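Local structure of salmonella typhimurium DB7155 bacteriophage DET7 tailspike (2V5I) at residues N348-D353 against N370-D375. The protein probably binds the O-antigen of Salmonella lipopolysaccharide and hydrolyses it, as the trimeric receptor-binding tailspike of bacteriophage Det7. Numbering follows the deposited sequence.
Sequences NVTVQD and NITVID
Segments 348-353 and 370-375 run parallel and in register, their strand axes approaching to 4.7 Å with 4° between their directions. The carbonyl of V349 accepts T372 N at 2.9 Å, V351 N reaches T372 O at 2.8 Å along a nearly straight line (175°), and V351 O and I374 O receive I374 N and D353 N in turn. At the entry corner the bond from V349 N to N370 O is weak, and water 1 donates to both V349 O and N370 O. Parallel, in-register pairing of strands from successive turns is the construction of a right-handed parallel beta-helix, as in the P22 tailspike family. Corner asparagines N348 and N370, both in left-handed backbone conformation, are joined through their side-chain amides: N370 ND2 donates to N348 OD1 at 2.8 Å. CG of N370 sits anti to the backbone N. The acceptor OD1 lies only 5° out of the N370 amide plane, whereas the N348 amide is turned 82° against it and receives the N-H tilted from its carbonyl plane. R398 holds N370 OD1, while N348 ND2 donates to T350 OG1 of the third subunit. On the face of V349 and V351, CD1 of I371 lies beside V349 CB at 3.8 Å, and V351 CB meets CG2 of V373 more loosely. The face carrying T350, T372, Q352 and I374 looks toward the second subunit. There water 2 bridges the hydroxyls of T350 and T372, 3.0 Å from T350 OG1 and 2.6 Å from T372 OG1, the latter also bound by R398. Further along, Q352 and I374 lie side by side, I374 CG1 touching Q352 CB at 3.7 Å, and Q352 packs on Y345 of the second subunit.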
loop_
_atom_site.group_PDB
_atom_site.type_symbol
_atom_site.label_atom_id
_atom_site.label_comp_id
_atom_site.label_asym_id
_atom_site.label_seq_id
_atom_site.Cartn_x
_atom_site.Cartn_y
_atom_site.Cartn_z
ATOM N N ASN A 348 1.982 3.540 -5.609
ATOM C CA ASN A 348 0.936 2.892 -4.873
ATOM C C ASN A 348 -0.427 3.489 -5.209
ATOM O O ASN A 348 -1.164 3.994 -4.345
ATOM C CB ASN A 348 1.236 2.900 -3.369
ATOM C CG ASN A 348 2.667 2.429 -3.055
ATOM O OD1 ASN A 348 3.226 1.525 -3.714
ATOM N ND2 ASN A 348 3.294 3.095 -2.097
ATOM N N VAL A 349 -0.764 3.397 -6.489
ATOM C CA VAL A 349 -2.012 3.927 -7.020
ATOM C C VAL A 349 -2.875 2.768 -7.425
ATOM O O VAL A 349 -2.383 1.862 -8.061
ATOM C CB VAL A 349 -1.683 4.787 -8.290
ATOM C CG1 VAL A 349 -2.923 5.110 -9.111
ATOM C CG2 VAL A 349 -0.984 6.078 -7.877
ATOM N N THR A 350 -4.178 2.816 -7.117
ATOM C CA THR A 350 -5.131 1.759 -7.482
ATOM C C THR A 350 -6.331 2.429 -8.172
ATOM O O THR A 350 -7.069 3.219 -7.565
ATOM C CB THR A 350 -5.592 0.973 -6.223
ATOM O OG1 THR A 350 -4.420 0.398 -5.567
ATOM C CG2 THR A 350 -6.591 -0.122 -6.633
ATOM N N VAL A 351 -6.477 2.189 -9.479
ATOM C CA VAL A 351 -7.616 2.663 -10.246
ATOM C C VAL A 351 -8.331 1.407 -10.754
ATOM O O VAL A 351 -7.727 0.592 -11.455
ATOM C CB VAL A 351 -7.159 3.563 -11.422
ATOM C CG1 VAL A 351 -8.360 4.016 -12.203
ATOM C CG2 VAL A 351 -6.397 4.765 -10.924
ATOM N N GLN A 352 -9.607 1.258 -10.440
ATOM C CA GLN A 352 -10.297 0.024 -10.803
ATOM C C GLN A 352 -11.735 0.313 -11.199
ATOM O O GLN A 352 -12.417 1.106 -10.554
ATOM C CB GLN A 352 -10.156 -1.063 -9.742
ATOM C CG GLN A 352 -10.581 -0.755 -8.417
ATOM C CD GLN A 352 -10.042 -1.686 -7.249
ATOM O OE1 GLN A 352 -9.095 -2.546 -7.343
ATOM N NE2 GLN A 352 -10.672 -1.485 -6.139
ATOM N N ASP A 353 -12.162 -0.278 -12.317
ATOM C CA ASP A 353 -13.611 -0.267 -12.709
ATOM C C ASP A 353 -14.061 1.138 -13.017
ATOM O O ASP A 353 -15.089 1.583 -12.469
ATOM C CB ASP A 353 -14.500 -0.924 -11.620
ATOM C CG ASP A 353 -15.880 -1.391 -12.149
ATOM O OD1 ASP A 353 -16.053 -1.538 -13.364
ATOM O OD2 ASP A 353 -16.763 -1.650 -11.309
ATOM N N ASN A 370 4.383 0.550 -8.657
ATOM C CA ASN A 370 3.372 -0.195 -7.907
ATOM C C ASN A 370 1.973 0.345 -8.183
ATOM O O ASN A 370 1.286 0.884 -7.320
ATOM C CB ASN A 370 3.657 -0.193 -6.410
ATOM C CG ASN A 370 2.956 -1.307 -5.698
ATOM O OD1 ASN A 370 2.685 -2.358 -6.294
ATOM N ND2 ASN A 370 2.613 -1.083 -4.434
ATOM N N ILE A 371 1.610 0.248 -9.461
ATOM C CA ILE A 371 0.374 0.838 -10.057
ATOM C C ILE A 371 -0.600 -0.287 -10.412
ATOM O O ILE A 371 -0.217 -1.316 -10.947
ATOM C CB ILE A 371 0.704 1.644 -11.358
ATOM C CG1 ILE A 371 1.807 2.694 -11.127
ATOM C CG2 ILE A 371 -0.533 2.349 -11.880
ATOM C CD1 ILE A 371 1.496 3.761 -10.114
ATOM N N THR A 372 -1.880 -0.055 -10.147
ATOM C CA THR A 372 -2.935 -1.003 -10.591
ATOM C C THR A 372 -3.938 -0.165 -11.358
ATOM O O THR A 372 -4.440 0.841 -10.825
ATOM C CB THR A 372 -3.649 -1.633 -9.354
ATOM O OG1 THR A 372 -2.714 -2.429 -8.595
ATOM C CG2 THR A 372 -4.840 -2.471 -9.742
ATOM N N VAL A 373 -4.180 -0.487 -12.631
ATOM C CA VAL A 373 -5.212 0.193 -13.439
ATOM C C VAL A 373 -5.940 -0.897 -14.196
ATOM O O VAL A 373 -5.465 -1.343 -15.254
ATOM C CB VAL A 373 -4.606 1.220 -14.434
ATOM C CG1 VAL A 373 -5.726 1.902 -15.183
ATOM C CG2 VAL A 373 -3.816 2.258 -13.744
ATOM N N ILE A 374 -7.119 -1.283 -13.707
ATOM C CA ILE A 374 -7.776 -2.492 -14.183
ATOM C C ILE A 374 -9.265 -2.234 -14.424
ATOM O O ILE A 374 -9.871 -1.439 -13.717
ATOM C CB ILE A 374 -7.611 -3.660 -13.197
ATOM C CG1 ILE A 374 -8.225 -3.365 -11.855
ATOM C CG2 ILE A 374 -6.113 -4.021 -13.036
ATOM C CD1 ILE A 374 -8.167 -4.472 -10.905
ATOM N N ASP A 375 -9.829 -2.935 -15.432
ATOM C CA ASP A 375 -11.282 -2.837 -15.747
ATOM C C ASP A 375 -11.642 -1.374 -15.985
ATOM O O ASP A 375 -12.762 -0.912 -15.618
ATOM C CB ASP A 375 -12.104 -3.510 -14.636
ATOM C CG ASP A 375 -12.084 -5.009 -14.743
ATOM O OD1 ASP A 375 -11.841 -5.492 -15.859
ATOM O OD2 ASP A 375 -12.256 -5.702 -13.715
HETATM O O HOH W 1 -1.187 -0.328 -6.383
HETATM O O HOH W 2 -3.698 -2.484 -6.157
#